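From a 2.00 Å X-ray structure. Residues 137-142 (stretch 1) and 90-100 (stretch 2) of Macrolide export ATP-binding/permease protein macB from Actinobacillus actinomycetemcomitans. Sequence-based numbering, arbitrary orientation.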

ATOM      1  N   VAL A 137       0.210  17.085  -8.528  1.00 18.04           N
ATOM      2  CA  VAL A 137       1.215  16.760  -7.522  1.00 18.77           C
ATOM      3  C   VAL A 137       1.060  17.633  -6.271  1.00 20.25           C
ATOM      4  O   VAL A 137       1.146  18.861  -6.347  1.00 19.75           O
ATOM      5  CB  VAL A 137       2.636  16.920  -8.090  1.00 22.30           C
ATOM      6  CG1 VAL A 137       3.674  16.556  -7.035  1.00 21.41           C
ATOM      7  CG2 VAL A 137       2.807  16.050  -9.324  1.00 19.91           C
ATOM      8  N   ILE A 138       0.824  17.003  -5.124  1.00 16.76           N
ATOM      9  CA  ILE A 138       0.581  17.764  -3.902  1.00 19.88           C
ATOM     10  C   ILE A 138       1.733  17.650  -2.902  1.00 23.13           C
ATOM     11  O   ILE A 138       1.818  18.432  -1.953  1.00 21.46           O
ATOM     12  CB  ILE A 138      -0.755  17.354  -3.203  1.00 23.16           C
ATOM     13  CG1 ILE A 138      -0.747  15.869  -2.820  1.00 20.82           C
ATOM     14  CG2 ILE A 138      -1.952  17.667  -4.079  1.00 22.49           C
ATOM     15  CD1 ILE A 138      -1.840  15.498  -1.816  1.00 20.66           C
ATOM     16  N   GLY A 139       2.629  16.693  -3.121  1.00 21.34           N
ATOM     17  CA  GLY A 139       3.711  16.475  -2.184  1.00 21.39           C
ATOM     18  C   GLY A 139       4.738  15.462  -2.645  1.00 26.26           C
ATOM     19  O   GLY A 139       4.618  14.879  -3.732  1.00 21.74           O
ATOM     20  N   VAL A 140       5.747  15.256  -1.797  1.00 24.42           N
ATOM     21  CA  VAL A 140       6.864  14.363  -2.074  1.00 23.04           C
ATOM     22  C   VAL A 140       7.280  13.676  -0.781  1.00 30.01           C
ATOM     23  O   VAL A 140       7.382  14.326   0.259  1.00 30.80           O
ATOM     24  CB  VAL A 140       8.085  15.148  -2.602  1.00 24.46           C
ATOM     25  CG1 VAL A 140       9.241  14.206  -2.918  1.00 27.65           C
ATOM     26  CG2 VAL A 140       7.709  15.948  -3.828  1.00 24.78           C
ATOM     27  N   VAL A 141       7.515  12.369  -0.842  1.00 28.27           N
ATOM     28  CA  VAL A 141       7.979  11.618   0.321  1.00 26.76           C
ATOM     29  C   VAL A 141       9.316  10.945   0.027  1.00 30.76           C
ATOM     30  O   VAL A 141       9.712  10.810  -1.132  1.00 28.46           O
ATOM     31  CB  VAL A 141       6.974  10.527   0.742  1.00 29.82           C
ATOM     32  CG1 VAL A 141       5.708  11.149   1.318  1.00 28.99           C
ATOM     33  CG2 VAL A 141       6.646   9.614  -0.436  1.00 23.62           C
ATOM     34  N   SER A 142      10.021  10.533   1.076  1.00 29.80           N
ATOM     35  CA  SER A 142      11.227   9.738   0.895  1.00 33.97           C
ATOM     36  C   SER A 142      10.816   8.388   0.309  1.00 35.47           C
ATOM     37  O   SER A 142       9.659   7.984   0.430  1.00 37.23           O
ATOM     38  CB  SER A 142      11.939   9.541   2.226  1.00 35.40           C
ATOM     39  OG  SER A 142      11.116   8.821   3.123  1.00 34.07           O
TER
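Stretch 2 90-100: KQGRLLTEDDV

Stretch 2 runs antiparallel to stretch 1, pairing backbone to backbone along Lys90 to Arg93 before leaving as a loop that enters a helix at Glu97. The CA atoms of Gly139 and Gly92 stand 4.2 Å apart, those of Val140 and Gln91 5.2 Å, and those of Val141 and Lys90 5.2 Å. The chain turns a corner at Gln91, and the bridges to stretch 1 lie at Gly92 and Gln91. The two stretches together bury 501 Å².

Val137, extended and buried, makes no contact; the interface begins at Ile138, which breaks the extended run with phi/psi of -110/-14 before Gly139 returns to a nearly flat -173/180. Ile138 O accepts a hydrogen bond from Arg93 N at 2.9 Å, and Gly92 CA adds a CA-H...O contact to Ile138 O at 3.5 Å. The side chain, chi1 p and chi2 t, points toward stretch 2, and its CD1 serves two kinds of neighbour: it packs against Leu95 CD1 at 4.0 Å and covers one face of the Arg93 guanidinium, 3.5 Å from NH1. That guanidinium is held in place from within stretch 2, where Arg93 NH1 forms a salt bridge with Asp99 OD2 at 2.8 Å. The same carboxylate oxygen, Asp99 OD2, accepts from Thr96 N at 2.9 Å, while Thr96 OG1 caps the helix by accepting from Asp99 N at 3.3 Å. An apolar methyl thus rests on the face of a charged group whose NH1 and NH2 donate to Asp99.

Gly139 faces Gly92 as a non-hydrogen-bonded pair, and the close approach depends on both lacking side chains. An ideal CB on Gly139 would lie 2.0 Å from Arg93 O; one on Gly92 would lie 2.3 Å from Ile138 O. Gly92 also has a positive phi of 71°, which by itself favours glycine. In the space left free, Gly139 CA makes a CA-H...O contact with Arg93 O at 3.4 Å.

Val140 forms the hydrogen-bonded pair with Gln91. Val140 N donates to Gln91 O at 3.0 Å, and Val140 O accepts a nearly straight bond from Lys90 N at 2.8 Å, with a weak second one from Gln91 N at 3.4 Å. The two side chains share a face of the sheet, with Val140 CG2 4.1 Å from Gln91 OE1.

Val141 directs its CA-to-CB bond away from stretch 2, yet its CG1 meets Leu94 CD2 at 3.4 Å, since the end of the leucine comes back toward the strand. At Ser142 the Lys90 side chain lies alongside, its CE 3.9 Å from Ser142 CB.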

ATOM      1  N   LYS A  90       8.675  15.128   2.633  1.00 29.64           N
ATOM      2  CA  LYS A  90       9.833  15.970   2.365  1.00 28.43           C
ATOM      3  C   LYS A  90       9.416  17.342   1.865  1.00 34.96           C
ATOM      4  O   LYS A  90      10.181  18.299   1.973  1.00 37.89           O
ATOM      5  CB  LYS A  90      10.752  15.319   1.327  1.00 32.10           C
ATOM      6  CG  LYS A  90      11.450  14.058   1.813  1.00 37.78           C
ATOM      7  CD  LYS A  90      12.231  14.330   3.096  1.00 41.20           C
ATOM      8  CE  LYS A  90      12.730  13.044   3.735  1.00 44.98           C
ATOM      9  NZ  LYS A  90      13.319  13.287   5.088  1.00 49.92           N
ATOM     10  N   GLN A  91       8.208  17.441   1.316  1.00 28.48           N
ATOM     11  CA  GLN A  91       7.764  18.682   0.692  1.00 30.71           C
ATOM     12  C   GLN A  91       6.265  18.659   0.359  1.00 30.35           C
ATOM     13  O   GLN A  91       5.710  17.613   0.026  1.00 26.24           O
ATOM     14  CB  GLN A  91       8.590  18.941  -0.572  1.00 32.37           C
ATOM     15  CG  GLN A  91       8.214  20.201  -1.301  1.00 35.75           C
ATOM     16  CD  GLN A  91       8.932  20.345  -2.625  1.00 40.37           C
ATOM     17  OE1 GLN A  91       9.710  19.476  -3.028  1.00 40.21           O
ATOM     18  NE2 GLN A  91       8.673  21.450  -3.315  1.00 42.62           N
ATOM     19  N   GLY A  92       5.612  19.813   0.452  1.00 28.57           N
ATOM     20  CA  GLY A  92       4.182  19.899   0.199  1.00 28.50           C
ATOM     21  C   GLY A  92       3.358  19.251   1.294  1.00 29.96           C
ATOM     22  O   GLY A  92       3.566  19.522   2.477  1.00 33.53           O
ATOM     23  N   ARG A  93       2.414  18.398   0.909  1.00 26.20           N
ATOM     24  CA  ARG A  93       1.548  17.731   1.875  1.00 26.27           C
ATOM     25  C   ARG A  93       1.258  16.279   1.475  1.00 30.49           C
ATOM     26  O   ARG A  93       1.507  15.876   0.336  1.00 27.43           O
ATOM     27  CB  ARG A  93       0.230  18.490   2.022  1.00 26.68           C
ATOM     28  CG  ARG A  93      -0.739  18.280   0.857  1.00 27.83           C
ATOM     29  CD  ARG A  93      -2.048  19.020   1.072  1.00 26.06           C
ATOM     30  NE  ARG A  93      -2.990  18.869  -0.039  1.00 26.04           N
ATOM     31  CZ  ARG A  93      -3.824  17.841  -0.190  1.00 26.32           C
ATOM     32  NH1 ARG A  93      -3.826  16.849   0.691  1.00 24.70           N
ATOM     33  NH2 ARG A  93      -4.655  17.800  -1.229  1.00 25.44           N
ATOM     34  N   LEU A  94       0.733  15.506   2.423  1.00 26.91           N
ATOM     35  CA  LEU A  94       0.310  14.130   2.178  1.00 27.16           C
ATOM     36  C   LEU A  94      -1.192  14.081   1.912  1.00 26.36           C
ATOM     37  O   LEU A  94      -1.884  15.099   2.028  1.00 28.79           O
ATOM     38  CB  LEU A  94       0.635  13.241   3.384  1.00 26.53           C
ATOM     39  CG  LEU A  94       2.094  13.132   3.828  1.00 28.96           C
ATOM     40  CD1 LEU A  94       2.210  12.147   4.983  1.00 27.42           C
ATOM     41  CD2 LEU A  94       2.985  12.709   2.672  1.00 25.27           C
ATOM     42  N   LEU A  95      -1.696  12.899   1.562  1.00 23.68           N
ATOM     43  CA  LEU A  95      -3.130  12.722   1.357  1.00 24.10           C
ATOM     44  C   LEU A  95      -3.864  12.948   2.662  1.00 27.22           C
ATOM     45  O   LEU A  95      -3.323  12.679   3.742  1.00 25.35           O
ATOM     46  CB  LEU A  95      -3.468  11.315   0.856  1.00 25.48           C
ATOM     47  CG  LEU A  95      -3.095  10.846  -0.553  1.00 27.22           C
ATOM     48  CD1 LEU A  95      -3.545  11.843  -1.611  1.00 21.93           C
ATOM     49  CD2 LEU A  95      -1.622  10.623  -0.643  1.00 30.90           C
ATOM     50  N   THR A  96      -5.101  13.423   2.545  1.00 23.48           N
ATOM     51  CA  THR A  96      -5.989  13.617   3.680  1.00 28.17           C
ATOM     52  C   THR A  96      -7.233  12.749   3.521  1.00 30.38           C
ATOM     53  O   THR A  96      -7.466  12.154   2.462  1.00 25.07           O
ATOM     54  CB  THR A  96      -6.460  15.080   3.778  1.00 23.72           C
ATOM     55  OG1 THR A  96      -7.115  15.452   2.561  1.00 26.96           O
ATOM     56  CG2 THR A  96      -5.287  16.011   4.021  1.00 26.97           C
ATOM     57  N   GLU A  97      -8.039  12.687   4.575  1.00 30.08           N
ATOM     58  CA  GLU A  97      -9.296  11.954   4.526  1.00 29.07           C
ATOM     59  C   GLU A  97     -10.196  12.548   3.453  1.00 27.62           C
ATOM     60  O   GLU A  97     -10.981  11.838   2.817  1.00 24.60           O
ATOM     61  CB  GLU A  97      -9.987  11.993   5.891  1.00 32.20           C
ATOM     62  CG  GLU A  97     -11.389  11.416   5.906  1.00 34.87           C
ATOM     63  CD  GLU A  97     -12.069  11.597   7.257  1.00 45.54           C
ATOM     64  OE1 GLU A  97     -11.431  11.297   8.285  1.00 49.03           O
ATOM     65  OE2 GLU A  97     -13.239  12.037   7.289  1.00 46.03           O
ATOM     66  N   ASP A  98     -10.066  13.855   3.238  1.00 24.23           N
ATOM     67  CA  ASP A  98     -10.876  14.527   2.233  1.00 29.60           C
ATOM     68  C   ASP A  98     -10.492  14.100   0.813  1.00 26.07           C
ATOM     69  O   ASP A  98     -11.347  13.990  -0.061  1.00 24.50           O
ATOM     70  CB  ASP A  98     -10.764  16.044   2.378  1.00 31.14           C
ATOM     71  CG  ASP A  98     -11.450  16.783   1.252  1.00 36.00           C
ATOM     72  OD1 ASP A  98     -10.751  17.208   0.301  1.00 39.99           O
ATOM     73  OD2 ASP A  98     -12.692  16.927   1.307  1.00 40.44           O
ATOM     74  N   ASP A  99      -9.204  13.883   0.580  1.00 26.02           N
ATOM     75  CA  ASP A  99      -8.749  13.400  -0.728  1.00 22.48           C
ATOM     76  C   ASP A  99      -9.374  12.035  -0.992  1.00 21.31           C
ATOM     77  O   ASP A  99      -9.921  11.776  -2.062  1.00 21.50           O
ATOM     78  CB  ASP A  99      -7.230  13.287  -0.772  1.00 19.41           C
ATOM     79  CG  ASP A  99      -6.535  14.632  -0.728  1.00 20.71           C
ATOM     80  OD1 ASP A  99      -6.953  15.563  -1.450  1.00 22.86           O
ATOM     81  OD2 ASP A  99      -5.540  14.752   0.013  1.00 23.73           O
ATOM     82  N   VAL A 100      -9.306  11.168   0.008  1.00 23.70           N
ATOM     83  CA  VAL A 100      -9.889   9.836  -0.096  1.00 21.29           C
ATOM     84  C   VAL A 100     -11.399   9.894  -0.315  1.00 25.28           C
ATOM     85  O   VAL A 100     -11.915   9.278  -1.247  1.00 23.69           O
ATOM     86  CB  VAL A 100      -9.575   9.015   1.152  1.00 22.48           C
ATOM     87  CG1 VAL A 100     -10.373   7.715   1.155  1.00 22.42           C
ATOM     88  CG2 VAL A 100      -8.066   8.761   1.248  1.00 20.70           C
TER